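Local coordinates for 5-cytosine DNA methyltransferase (PDB 3QV2), which probably transfers a methyl group from S-adenosyl-L-methionine to carbon 5 of cytosine in DNA or tRNA, as a DNMT2-type enzyme, at residues M176-P181 with E319-D324; D156-P161 with T171-M176; I249-E254 with L267-R272; K218-D223 with K261-L266. One frame throughout, in Å; residues are numbered along the deposited sequence.

Contact 1: M176-P181 with E319-D324; sequences MARLTP and EYLFDD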
loop_
_atom_site.group_PDB
_atom_site.type_symbol
_atom_site.label_atom_id
_atom_site.label_comp_id
_atom_site.label_asym_id
_atom_site.label_seq_id
_atom_site.Cartn_x
_atom_site.Cartn_y
_atom_site.Cartn_z
ATOM N N MET A 176 1.989 -5.372 13.430
ATOM C CA MET A 176 2.681 -6.653 13.358
ATOM C C MET A 176 2.319 -7.521 14.554
ATOM O O MET A 176 2.735 -7.248 15.681
ATOM C CB MET A 176 4.192 -6.436 13.293
ATOM C CG MET A 176 4.664 -5.782 12.007
ATOM S SD MET A 176 6.165 -4.811 12.243
ATOM C CE MET A 176 5.527 -3.461 13.231
ATOM N N ALA A 177 1.538 -8.566 14.304
ATOM C CA ALA A 177 1.068 -9.438 15.370
ATOM C C ALA A 177 1.511 -10.878 15.149
ATOM O O ALA A 177 1.529 -11.365 14.020
ATOM C CB ALA A 177 -0.447 -9.360 15.485
ATOM N N ARG A 178 1.872 -11.551 16.235
ATOM C CA ARG A 178 2.280 -12.948 16.171
ATOM C C ARG A 178 2.171 -13.599 17.547
ATOM O O ARG A 178 2.001 -12.915 18.554
ATOM C CB ARG A 178 3.703 -13.072 15.624
ATOM C CG ARG A 178 4.784 -12.580 16.567
ATOM C CD ARG A 178 6.126 -12.493 15.866
ATOM N NE ARG A 178 7.237 -12.472 16.812
ATOM C CZ ARG A 178 8.500 -12.246 16.472
ATOM N NH1 ARG A 178 8.811 -12.013 15.206
ATOM N NH2 ARG A 178 9.451 -12.248 17.397
ATOM N N LEU A 179 2.274 -14.924 17.583
ATOM C CA LEU A 179 2.060 -15.672 18.817
ATOM C C LEU A 179 3.324 -15.792 19.666
ATOM O O LEU A 179 3.278 -16.271 20.799
ATOM C CB LEU A 179 1.498 -17.058 18.500
ATOM C CG LEU A 179 0.205 -17.054 17.683
ATOM C CD1 LEU A 179 -0.192 -18.469 17.303
ATOM C CD2 LEU A 179 -0.910 -16.370 18.454
ATOM N N THR A 180 4.452 -15.356 19.115
ATOM C CA THR A 180 5.705 -15.343 19.861
ATOM C C THR A 180 6.102 -13.909 20.190
ATOM O O THR A 180 5.908 -13.007 19.375
ATOM C CB THR A 180 6.843 -16.012 19.072
ATOM O OG1 THR A 180 7.126 -15.247 17.894
ATOM C CG2 THR A 180 6.456 -17.430 18.675
ATOM N N PRO A 181 6.656 -13.692 21.390
ATOM C CA PRO A 181 7.091 -12.349 21.782
ATOM C C PRO A 181 8.273 -11.876 20.943
ATOM O O PRO A 181 9.074 -12.694 20.487
ATOM C CB PRO A 181 7.507 -12.529 23.245
ATOM C CG PRO A 181 7.855 -13.972 23.363
ATOM C CD PRO A 181 6.911 -14.689 22.444
ATOM N N GLU A 319 10.185 -8.434 7.651
ATOM C CA GLU A 319 11.408 -9.086 8.099
ATOM C C GLU A 319 11.474 -9.081 9.623
ATOM O O GLU A 319 11.992 -10.016 10.237
ATOM C CB GLU A 319 12.634 -8.390 7.505
ATOM C CG GLU A 319 12.749 -8.534 5.994
ATOM C CD GLU A 319 13.750 -7.571 5.387
ATOM O OE1 GLU A 319 14.341 -6.768 6.139
ATOM O OE2 GLU A 319 13.943 -7.615 4.154
ATOM N N TYR A 320 10.936 -8.027 10.227
ATOM C CA TYR A 320 10.852 -7.937 11.678
ATOM C C TYR A 320 9.788 -8.890 12.211
ATOM O O TYR A 320 10.048 -9.682 13.117
ATOM C CB TYR A 320 10.540 -6.502 12.102
ATOM C CG TYR A 320 10.368 -6.320 13.593
ATOM C CD1 TYR A 320 11.449 -6.438 14.455
ATOM C CD2 TYR A 320 9.127 -6.016 14.135
ATOM C CE1 TYR A 320 11.297 -6.269 15.819
ATOM C CE2 TYR A 320 8.965 -5.843 15.497
ATOM C CZ TYR A 320 10.054 -5.970 16.333
ATOM O OH TYR A 320 9.897 -5.798 17.689
ATOM N N LEU A 321 8.592 -8.806 11.635
ATOM C CA LEU A 321 7.474 -9.663 12.019
ATOM C C LEU A 321 7.844 -11.145 12.022
ATOM O O LEU A 321 7.379 -11.905 12.870
ATOM C CB LEU A 321 6.289 -9.433 11.077
ATOM C CG LEU A 321 5.102 -10.392 11.209
ATOM C CD1 LEU A 321 4.447 -10.261 12.575
ATOM C CD2 LEU A 321 4.089 -10.143 10.103
ATOM N N PHE A 322 8.677 -11.549 11.068
ATOM C CA PHE A 322 9.037 -12.956 10.910
ATOM C C PHE A 322 10.406 -13.304 11.495
ATOM O O PHE A 322 10.948 -14.373 11.213
ATOM C CB PHE A 322 9.008 -13.351 9.431
ATOM C CG PHE A 322 7.626 -13.452 8.853
ATOM C CD1 PHE A 322 6.912 -14.635 8.938
ATOM C CD2 PHE A 322 7.042 -12.369 8.214
ATOM C CE1 PHE A 322 5.643 -14.737 8.404
ATOM C CE2 PHE A 322 5.773 -12.465 7.677
ATOM C CZ PHE A 322 5.072 -13.651 7.773
ATOM N N ASP A 323 10.962 -12.415 12.312
ATOM C CA ASP A 323 12.305 -12.629 12.847
ATOM C C ASP A 323 12.349 -13.745 13.891
ATOM O O ASP A 323 13.403 -14.043 14.452
ATOM C CB ASP A 323 12.888 -11.329 13.410
ATOM C CG ASP A 323 12.387 -11.012 14.806
ATOM O OD1 ASP A 323 11.371 -11.596 15.232
ATOM O OD2 ASP A 323 13.014 -10.165 15.475
ATOM N N ASP A 324 11.198 -14.359 14.147
ATOM C CA ASP A 324 11.127 -15.486 15.070
ATOM C C ASP A 324 11.297 -16.807 14.321
ATOM O O ASP A 324 11.297 -17.878 14.927
ATOM C CB ASP A 324 9.801 -15.478 15.837
ATOM C CG ASP A 324 8.597 -15.637 14.927
ATOM O OD1 ASP A 324 8.676 -15.220 13.755
ATOM O OD2 ASP A 324 7.567 -16.180 15.383
HETATM O O HOH W 1 4.690 -16.542 15.685
#
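M176, on strand 172-178, lies against L321 of helix 311-321 with their CA atoms 5.8 Å apart, and farther on T180 faces D324. M176 CB and L321 CD1 pack together, and SD reaches the edge of the Y320 ring, 3.7 Å from CD2, a Met-aromatic contact. R178 carries the polar half. The chain is extended from CG to NE, and the guanidinium lies at the C-terminal end of helix 311-321. NH1 donates to D323 OD1 at 2.6 Å and to L321 O at 2.7 Å; NH2 meets the same D323 OD1 at 3.0 Å. Within its own segment, NE binds T180 O and NH2 binds P181 O, so all five N-H groups are used, each partner lying in the guanidinium plane. D324 CB sits over the centre of one face, while its OD1, 3.5 Å from NH1, adds charge attraction without a directed N-H and is itself bonded to H125. D324 OD2 accepts from T180 OG1 at 2.7 Å. Five in-plane bonds fix the rotation of the group, and its positive charge at the carboxyl end of the helix, with D323 at its edge and D324 over one face, is probably favourable electrostatically.

Contact 2: D156-P161 with T171-M176; sequences DIICSP and TRYYVM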
loop_
_atom_site.group_PDB
_atom_site.type_symbol
_atom_site.label_atom_id
_atom_site.label_comp_id
_atom_site.label_asym_id
_atom_site.label_seq_id
_atom_site.Cartn_x
_atom_site.Cartn_y
_atom_site.Cartn_z
ATOM N N ASP A 156 3.383 -2.089 16.632
ATOM C CA ASP A 156 2.883 -1.221 15.575
ATOM C C ASP A 156 3.808 -0.032 15.337
ATOM O O ASP A 156 4.599 0.334 16.205
ATOM C CB ASP A 156 1.472 -0.739 15.912
ATOM C CG ASP A 156 1.410 0.001 17.235
ATOM O OD1 ASP A 156 2.372 -0.109 18.024
ATOM O OD2 ASP A 156 0.400 0.688 17.490
ATOM N N ILE A 157 3.705 0.568 14.156
ATOM C CA ILE A 157 4.541 1.711 13.816
ATOM C C ILE A 157 3.902 2.582 12.742
ATOM O O ILE A 157 3.287 2.078 11.803
ATOM C CB ILE A 157 5.941 1.268 13.336
ATOM C CG1 ILE A 157 6.845 2.485 13.127
ATOM C CG2 ILE A 157 5.834 0.453 12.054
ATOM C CD1 ILE A 157 8.239 2.140 12.646
ATOM N N ILE A 158 4.045 3.892 12.900
ATOM C CA ILE A 158 3.655 4.842 11.870
ATOM C C ILE A 158 4.922 5.407 11.241
ATOM O O ILE A 158 5.707 6.078 11.913
ATOM C CB ILE A 158 2.823 5.999 12.452
ATOM C CG1 ILE A 158 1.494 5.479 12.998
ATOM C CG2 ILE A 158 2.584 7.066 11.396
ATOM C CD1 ILE A 158 0.594 6.566 13.548
ATOM N N CYS A 159 5.130 5.128 9.959
ATOM C CA CYS A 159 6.339 5.584 9.282
ATOM C C CYS A 159 6.103 5.858 7.802
ATOM O O CYS A 159 5.056 5.515 7.255
ATOM C CB CYS A 159 7.467 4.566 9.457
ATOM S SG CYS A 159 7.142 2.957 8.706
ATOM N N SER A 160 7.092 6.473 7.160
ATOM C CA SER A 160 6.994 6.847 5.754
ATOM C C SER A 160 8.217 6.341 4.993
ATOM O O SER A 160 9.284 6.158 5.580
ATOM C CB SER A 160 6.880 8.369 5.624
ATOM O OG SER A 160 6.779 8.770 4.270
ATOM N N PRO A 161 8.064 6.101 3.681
ATOM C CA PRO A 161 9.174 5.620 2.849
ATOM C C PRO A 161 10.411 6.512 2.932
ATOM O O PRO A 161 11.530 6.014 2.807
ATOM C CB PRO A 161 8.587 5.658 1.436
ATOM C CG PRO A 161 7.126 5.460 1.643
ATOM C CD PRO A 161 6.803 6.180 2.923
ATOM N N THR A 171 3.002 8.315 4.555
ATOM C CA THR A 171 2.870 7.947 5.957
ATOM C C THR A 171 1.725 6.963 6.164
ATOM O O THR A 171 0.566 7.274 5.889
ATOM C CB THR A 171 2.638 9.187 6.837
ATOM O OG1 THR A 171 3.696 10.131 6.623
ATOM C CG2 THR A 171 2.592 8.801 8.305
ATOM N N ARG A 172 2.056 5.771 6.648
ATOM C CA ARG A 172 1.056 4.735 6.881
ATOM C C ARG A 172 1.224 4.064 8.240
ATOM O O ARG A 172 2.271 4.173 8.881
ATOM C CB ARG A 172 1.101 3.684 5.770
ATOM C CG ARG A 172 0.600 4.177 4.419
ATOM C CD ARG A 172 -0.871 4.560 4.480
ATOM N NE ARG A 172 -1.428 4.803 3.152
ATOM C CZ ARG A 172 -1.488 5.998 2.573
ATOM N NH1 ARG A 172 -2.012 6.122 1.361
ATOM N NH2 ARG A 172 -1.028 7.068 3.206
ATOM N N TYR A 173 0.177 3.371 8.672
ATOM C CA TYR A 173 0.181 2.670 9.946
ATOM C C TYR A 173 0.347 1.176 9.705
ATOM O O TYR A 173 -0.299 0.606 8.824
ATOM C CB TYR A 173 -1.119 2.957 10.699
ATOM C CG TYR A 173 -1.238 2.278 12.044
ATOM C CD1 TYR A 173 -0.258 2.434 13.015
ATOM C CD2 TYR A 173 -2.345 1.500 12.351
ATOM C CE1 TYR A 173 -0.370 1.820 14.249
ATOM C CE2 TYR A 173 -2.468 0.884 13.582
ATOM C CZ TYR A 173 -1.479 1.048 14.526
ATOM O OH TYR A 173 -1.598 0.438 15.752
ATOM N N TYR A 174 1.220 0.546 10.485
ATOM C CA TYR A 174 1.523 -0.870 10.309
ATOM C C TYR A 174 1.386 -1.658 11.607
ATOM O O TYR A 174 1.945 -1.279 12.636
ATOM C CB TYR A 174 2.936 -1.047 9.754
ATOM C CG TYR A 174 3.181 -0.324 8.449
ATOM C CD1 TYR A 174 2.843 -0.908 7.237
ATOM C CD2 TYR A 174 3.755 0.940 8.429
ATOM C CE1 TYR A 174 3.067 -0.255 6.042
ATOM C CE2 TYR A 174 3.983 1.604 7.238
ATOM C CZ TYR A 174 3.637 0.999 6.047
ATOM O OH TYR A 174 3.858 1.648 4.857
ATOM N N VAL A 175 0.649 -2.763 11.551
ATOM C CA VAL A 175 0.475 -3.623 12.714
ATOM C C VAL A 175 1.141 -4.976 12.487
ATOM O O VAL A 175 0.897 -5.639 11.481
ATOM C CB VAL A 175 -1.013 -3.846 13.039
ATOM C CG1 VAL A 175 -1.155 -4.762 14.242
ATOM C CG2 VAL A 175 -1.704 -2.517 13.295
ATOM N N MET A 176 1.989 -5.372 13.430
ATOM C CA MET A 176 2.681 -6.653 13.358
ATOM C C MET A 176 2.319 -7.521 14.554
ATOM O O MET A 176 2.735 -7.248 15.681
ATOM C CB MET A 176 4.192 -6.436 13.293
ATOM C CG MET A 176 4.664 -5.782 12.007
ATOM S SD MET A 176 6.165 -4.811 12.243
ATOM C CE MET A 176 5.527 -3.461 13.231
HETATM O O HOH W 2 4.969 4.078 4.875
HETATM O O HOH W 3 6.056 11.371 4.692
#
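I157 pairs with Y174 and C159 with R172 as antiparallel hydrogen-bonded pairs, joining strand 153-159, outermost in the mixed sheet, to the reversed strand 172-178. A reversed strand set between two that run the other way is the hallmark of the class I methyltransferase fold, a Rossmann-like sheet. The axes of 156-159 and 172-176 pass 4.8 Å apart, with N-to-C directions 160° apart. The two bonds of each pair alternate with CA-H contacts, such as I158 CA on R172 O.

Y174 traces one face from root to tip. Its CB rests 4.0 Å from I157 CG2. CG is anti to the carbonyl carbon, beside the backbone N (chi1 -57°). In the ring, CD2 lies 3.6 Å from I157 O, and CE2 meets C159 SG at 3.7 Å, the sulfur approaching the ring obliquely. At the tip, OH donates to a water that in turn donates to C159 O. V313, I314 and L317 of helix 311-321 also touch the Y174 side chain. R172, on the same face, brings its side chain within about 6 Å of that of C86, the predicted active-site cysteine.

D156, I158, Y173 and V175 occupy the other face. There Y173 CD1 touches I158 CG1 at 3.5 Å. D156 OD2 also forms a salt bridge with K135, and Y173 OH donates to the anti lone pair of that same oxygen at 2.7 Å.

Contact 3: I249-E254 with L267-R272; sequences IYCPIE and LNKNLR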
loop_
_atom_site.group_PDB
_atom_site.type_symbol
_atom_site.label_atom_id
_atom_site.label_comp_id
_atom_site.label_asym_id
_atom_site.label_seq_id
_atom_site.Cartn_x
_atom_site.Cartn_y
_atom_site.Cartn_z
ATOM N N ILE A 249 3.710 16.374 -9.419
ATOM C CA ILE A 249 4.016 16.257 -10.842
ATOM C C ILE A 249 5.485 16.602 -11.071
ATOM O O ILE A 249 6.138 17.166 -10.195
ATOM C CB ILE A 249 3.119 17.154 -11.713
ATOM C CG1 ILE A 249 3.249 18.620 -11.294
ATOM C CG2 ILE A 249 1.670 16.693 -11.635
ATOM C CD1 ILE A 249 2.465 19.570 -12.174
ATOM N N TYR A 250 5.998 16.266 -12.250
ATOM C CA TYR A 250 7.434 16.340 -12.498
ATOM C C TYR A 250 7.848 17.416 -13.499
ATOM O O TYR A 250 7.210 17.600 -14.536
ATOM C CB TYR A 250 7.957 14.973 -12.949
ATOM C CG TYR A 250 9.407 14.967 -13.379
ATOM C CD1 TYR A 250 10.421 15.252 -12.475
ATOM C CD2 TYR A 250 9.761 14.656 -14.684
ATOM C CE1 TYR A 250 11.749 15.241 -12.864
ATOM C CE2 TYR A 250 11.085 14.640 -15.082
ATOM C CZ TYR A 250 12.074 14.935 -14.167
ATOM O OH TYR A 250 13.394 14.921 -14.556
ATOM N N CYS A 251 8.928 18.120 -13.170
ATOM C CA CYS A 251 9.536 19.090 -14.073
ATOM C C CYS A 251 10.896 18.574 -14.528
ATOM O O CYS A 251 11.812 18.431 -13.719
ATOM C CB CYS A 251 9.695 20.446 -13.378
ATOM S SG CYS A 251 10.430 21.739 -14.410
ATOM N N PRO A 252 11.027 18.293 -15.832
ATOM C CA PRO A 252 12.234 17.703 -16.413
ATOM C C PRO A 252 13.274 18.758 -16.774
ATOM O O PRO A 252 14.361 18.414 -17.237
ATOM C CB PRO A 252 11.712 17.030 -17.693
ATOM C CG PRO A 252 10.244 17.454 -17.829
ATOM C CD PRO A 252 10.015 18.564 -16.862
ATOM N N ILE A 253 12.939 20.026 -16.564
ATOM C CA ILE A 253 13.836 21.120 -16.916
ATOM C C ILE A 253 14.770 21.502 -15.769
ATOM O O ILE A 253 15.906 21.916 -15.996
ATOM C CB ILE A 253 13.050 22.363 -17.400
ATOM C CG1 ILE A 253 12.971 22.382 -18.929
ATOM C CG2 ILE A 253 13.701 23.642 -16.898
ATOM C CD1 ILE A 253 12.321 21.151 -19.530
ATOM N N GLU A 254 14.296 21.350 -14.536
ATOM C CA GLU A 254 15.084 21.752 -13.375
ATOM C C GLU A 254 15.332 20.605 -12.405
ATOM O O GLU A 254 14.394 19.921 -11.993
ATOM C CB GLU A 254 14.396 22.902 -12.638
ATOM C CG GLU A 254 14.258 24.172 -13.456
ATOM C CD GLU A 254 13.462 25.243 -12.738
ATOM O OE1 GLU A 254 12.635 24.894 -11.869
ATOM O OE2 GLU A 254 13.666 26.436 -13.043
ATOM N N LEU A 267 4.032 27.493 -17.696
ATOM C CA LEU A 267 3.712 27.091 -19.065
ATOM C C LEU A 267 4.859 26.407 -19.814
ATOM O O LEU A 267 4.636 25.451 -20.559
ATOM C CB LEU A 267 3.191 28.286 -19.871
ATOM C CG LEU A 267 1.729 28.668 -19.637
ATOM C CD1 LEU A 267 1.366 29.935 -20.401
ATOM C CD2 LEU A 267 0.809 27.516 -20.026
ATOM N N ASN A 268 6.080 26.898 -19.623
ATOM C CA ASN A 268 7.238 26.370 -20.344
ATOM C C ASN A 268 8.259 25.676 -19.448
ATOM O O ASN A 268 9.431 26.052 -19.417
ATOM C CB ASN A 268 7.926 27.474 -21.151
ATOM C CG ASN A 268 7.123 27.895 -22.368
ATOM O OD1 ASN A 268 6.348 28.850 -22.315
ATOM N ND2 ASN A 268 7.310 27.184 -23.474
ATOM N N LYS A 269 7.808 24.662 -18.719
ATOM C CA LYS A 269 8.699 23.865 -17.889
ATOM C C LYS A 269 8.431 22.386 -18.139
ATOM O O LYS A 269 8.857 21.522 -17.371
ATOM C CB LYS A 269 8.518 24.217 -16.411
ATOM C CG LYS A 269 8.598 25.712 -16.128
ATOM C CD LYS A 269 8.502 26.028 -14.642
ATOM C CE LYS A 269 9.810 25.743 -13.920
ATOM N NZ LYS A 269 9.857 26.387 -12.577
ATOM N N ASN A 270 7.715 22.111 -19.226
ATOM C CA ASN A 270 7.432 20.745 -19.660
ATOM C C ASN A 270 6.884 19.844 -18.556
ATOM O O ASN A 270 7.244 18.670 -18.469
ATOM C CB ASN A 270 8.680 20.118 -20.283
ATOM C CG ASN A 270 9.124 20.835 -21.543
ATOM O OD1 ASN A 270 9.710 21.917 -21.481
ATOM N ND2 ASN A 270 8.850 20.235 -22.694
ATOM N N LEU A 271 6.007 20.393 -17.722
ATOM C CA LEU A 271 5.426 19.642 -16.615
ATOM C C LEU A 271 4.606 18.456 -17.114
ATOM O O LEU A 271 3.920 18.551 -18.130
ATOM C CB LEU A 271 4.553 20.554 -15.751
ATOM C CG LEU A 271 5.245 21.783 -15.160
ATOM C CD1 LEU A 271 4.270 22.604 -14.330
ATOM C CD2 LEU A 271 6.453 21.372 -14.331
ATOM N N ARG A 272 4.683 17.340 -16.395
ATOM C CA ARG A 272 3.909 16.152 -16.735
ATOM C C ARG A 272 3.591 15.345 -15.486
ATOM O O ARG A 272 4.289 15.447 -14.477
ATOM C CB ARG A 272 4.675 15.270 -17.726
ATOM C CG ARG A 272 5.917 14.612 -17.146
ATOM C CD ARG A 272 6.473 13.550 -18.084
ATOM N NE ARG A 272 7.745 13.012 -17.610
ATOM C CZ ARG A 272 7.863 11.943 -16.827
ATOM N NH1 ARG A 272 6.783 11.290 -16.425
ATOM N NH2 ARG A 272 9.063 11.529 -16.447
#
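Y250 and R272 form a single antiparallel bridge, by which the loop before helix 276-282 joins strand 249-251 of a small two-stranded parallel sheet. Y250 N donates almost straight to R272 O (2.9 Å, 176°), and R272 N returns a bond to Y250 O. Their side chains then leave side by side in the same direction: CD2 of the tyrosine lies over one face of the guanidinium, 3.7 Å from NH2, with ring and guanidinium planes 68° apart. R272 NH1 is engaged by a salt bridge to E278.

Next to the bridge, L271 places CD2 against C251 CB at 3.5 Å and CD1 against I249 CD1 at 4.1 Å. I224 of the partner strand 224-226 touches all three residues, so the loop packs on the little sheet through its leucine. This sheet lies far from the SAH-binding Rossmann-like core, in a part of the chain that probably corresponds to the small, variable lobe of C5-methyltransferases.

Beyond the bridge the backbones stay close: P252 CD sits 3.2 Å from both K269 O and N270 O. N270 has a positive phi of 50° and turns the loop here; its OD1 faces I253 CD1. C251 SG lies beside K269, 3.4 Å from its O and 3.7 Å from CB. The K269 chain bends at chi3, and NZ makes a weak hydrogen bond, within a salt bridge, to E254 OE1 at 3.2 Å, an oxygen that also accepts from I258 N.

Contact 4: K218-D223 with K261-L266; sequences KGMLFD and KKAEDL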
loop_
_atom_site.group_PDB
_atom_site.type_symbol
_atom_site.label_atom_id
_atom_site.label_comp_id
_atom_site.label_asym_id
_atom_site.label_seq_id
_atom_site.Cartn_x
_atom_site.Cartn_y
_atom_site.Cartn_z
ATOM N N LYS A 218 -5.015 25.948 -12.448
ATOM C CA LYS A 218 -4.691 25.337 -11.160
ATOM C C LYS A 218 -3.211 24.991 -11.018
ATOM O O LYS A 218 -2.823 24.279 -10.092
ATOM C CB LYS A 218 -5.537 24.081 -10.929
ATOM C CG LYS A 218 -7.035 24.330 -10.973
ATOM C CD LYS A 218 -7.798 23.276 -10.187
ATOM C CE LYS A 218 -9.282 23.596 -10.136
ATOM N NZ LYS A 218 -9.985 22.777 -9.110
ATOM N N GLY A 219 -2.390 25.499 -11.929
ATOM C CA GLY A 219 -0.969 25.201 -11.919
ATOM C C GLY A 219 -0.293 25.483 -10.590
ATOM O O GLY A 219 0.635 24.776 -10.196
ATOM N N MET A 220 -0.763 26.514 -9.897
ATOM C CA MET A 220 -0.165 26.930 -8.632
ATOM C C MET A 220 -0.519 25.993 -7.478
ATOM O O MET A 220 0.066 26.079 -6.399
ATOM C CB MET A 220 -0.582 28.364 -8.293
ATOM C CG MET A 220 -0.063 29.405 -9.273
ATOM S SD MET A 220 1.732 29.573 -9.211
ATOM C CE MET A 220 1.951 30.232 -7.560
ATOM N N LEU A 221 -1.474 25.099 -7.707
ATOM C CA LEU A 221 -1.909 24.172 -6.669
ATOM C C LEU A 221 -1.091 22.885 -6.678
ATOM O O LEU A 221 -1.057 22.153 -5.689
ATOM C CB LEU A 221 -3.397 23.852 -6.821
ATOM C CG LEU A 221 -4.341 25.055 -6.757
ATOM C CD1 LEU A 221 -5.786 24.623 -6.951
ATOM C CD2 LEU A 221 -4.172 25.798 -5.441
ATOM N N PHE A 222 -0.435 22.611 -7.800
ATOM C CA PHE A 222 0.393 21.418 -7.929
ATOM C C PHE A 222 1.597 21.458 -6.998
ATOM O O PHE A 222 2.187 22.514 -6.775
ATOM C CB PHE A 222 0.892 21.263 -9.368
ATOM C CG PHE A 222 -0.122 20.676 -10.308
ATOM C CD1 PHE A 222 -0.477 19.340 -10.219
ATOM C CD2 PHE A 222 -0.700 21.453 -11.299
ATOM C CE1 PHE A 222 -1.403 18.793 -11.088
ATOM C CE2 PHE A 222 -1.625 20.912 -12.171
ATOM C CZ PHE A 222 -1.977 19.581 -12.065
ATOM N N ASP A 223 1.957 20.301 -6.453
ATOM C CA ASP A 223 3.250 20.146 -5.804
ATOM C C ASP A 223 4.224 19.664 -6.870
ATOM O O ASP A 223 4.093 18.554 -7.385
ATOM C CB ASP A 223 3.174 19.140 -4.656
ATOM C CG ASP A 223 4.506 18.960 -3.955
ATOM O OD1 ASP A 223 4.749 19.657 -2.948
ATOM O OD2 ASP A 223 5.313 18.127 -4.417
ATOM N N LYS A 261 5.624 32.705 -9.138
ATOM C CA LYS A 261 4.602 33.553 -8.534
ATOM C C LYS A 261 3.289 33.484 -9.306
ATOM O O LYS A 261 2.213 33.651 -8.731
ATOM C CB LYS A 261 5.086 35.001 -8.477
ATOM C CG LYS A 261 6.454 35.182 -7.846
ATOM C CD LYS A 261 7.099 36.466 -8.340
ATOM C CE LYS A 261 7.287 36.425 -9.852
ATOM N NZ LYS A 261 7.711 37.735 -10.417
ATOM N N LYS A 262 3.384 33.246 -10.609
ATOM C CA LYS A 262 2.205 33.187 -11.466
ATOM C C LYS A 262 2.087 31.817 -12.123
ATOM O O LYS A 262 3.092 31.151 -12.371
ATOM C CB LYS A 262 2.273 34.273 -12.539
ATOM C CG LYS A 262 2.512 35.672 -11.996
ATOM C CD LYS A 262 2.895 36.623 -13.115
ATOM C CE LYS A 262 4.109 36.104 -13.871
ATOM N NZ LYS A 262 4.394 36.894 -15.098
ATOM N N ALA A 263 0.856 31.400 -12.401
ATOM C CA ALA A 263 0.615 30.112 -13.037
ATOM C C ALA A 263 1.215 30.077 -14.436
ATOM O O ALA A 263 1.753 29.056 -14.866
ATOM C CB ALA A 263 -0.878 29.812 -13.088
ATOM N N GLU A 264 1.131 31.200 -15.141
ATOM C CA GLU A 264 1.622 31.276 -16.514
ATOM C C GLU A 264 3.123 31.024 -16.601
ATOM O O GLU A 264 3.643 30.681 -17.661
ATOM C CB GLU A 264 1.281 32.631 -17.142
ATOM C CG GLU A 264 1.987 33.817 -16.509
ATOM C CD GLU A 264 1.849 35.078 -17.340
ATOM O OE1 GLU A 264 2.421 36.118 -16.952
ATOM O OE2 GLU A 264 1.172 35.026 -18.388
ATOM N N ASP A 265 3.813 31.195 -15.478
ATOM C CA ASP A 265 5.252 30.969 -15.423
ATOM C C ASP A 265 5.591 29.485 -15.520
ATOM O O ASP A 265 6.743 29.117 -15.751
ATOM C CB ASP A 265 5.840 31.561 -14.141
ATOM C CG ASP A 265 5.784 33.075 -14.123
ATOM O OD1 ASP A 265 5.754 33.681 -15.216
ATOM O OD2 ASP A 265 5.775 33.658 -13.020
ATOM N N LEU A 266 4.581 28.638 -15.345
ATOM C CA LEU A 266 4.774 27.193 -15.401
ATOM C C LEU A 266 4.595 26.660 -16.823
ATOM O O LEU A 266 4.964 25.525 -17.120
ATOM C CB LEU A 266 3.797 26.489 -14.456
ATOM C CG LEU A 266 3.899 26.811 -12.961
ATOM C CD1 LEU A 266 2.744 26.187 -12.191
ATOM C CD2 LEU A 266 5.229 26.346 -12.397
#
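G219 and L266 make the tight part of this contact. L266 CD1 presses on the backbone of the glycine, 3.2 Å from G219 O and 3.5 Å from G219 C. G219 carries no CB, and the leucine methyl sits against bare backbone. The CA atoms of G219 and A263 lie 5.3 Å apart, the nearest such pair across the two segments. The buried L266 side chain also touches I215 of helix 212-218 and V260.

The side formed by M220 is looser and lies at the surface. Its chain, bent at chi2 (-67°) and chi3 (-66°), folds over the start of the other segment: CG rests on A263 CB at 3.9 Å, SD lies 3.7 Å from K262 C, and CE reaches K261 O at 3.6 Å. Only van der Waals contacts join the two segments here; no hydrogen bond crosses between them.

Polar contacts lie within each segment. The exposed K262 donates from NZ to the anti lone pair of E264 OE1 at 2.8 Å and forms a longer salt bridge to D265 OD1, and in the backbone L266 N bonds to A263 O. In the other segment L221 N bonds to K218 O at 2.9 Å. Residues 219-221 and 263-266 have helical backbone angles without the regular bonds. The contact thus joins the loop before strand 224-226 to the loop before helix 276-282, in what is probably the small lobe of C5-cytosine methyltransferases, away from the annotated sites.

In the fold
From the N terminus, contact 2 is the first to close, after the nine residues between 156-161 and 171-176. M176 ends it and begins contact 1, whose loop of 137 residues closes only when the chain returns through helix 311-321, tying the same sheet to the C-terminal end of the protein. Contacts 3 and 4 lie inside that long loop, their centres 45 and 47 Å from that of contact 1. Their segments alternate along the chain, so they cross: 218-223 and 249-254 come first, then contact 4 closes at 261-266 and contact 3 directly after it at 267-272. They also touch: I249 N probably bonds D223 O, and L271 packs on L266, joining both contacts in one outlying region.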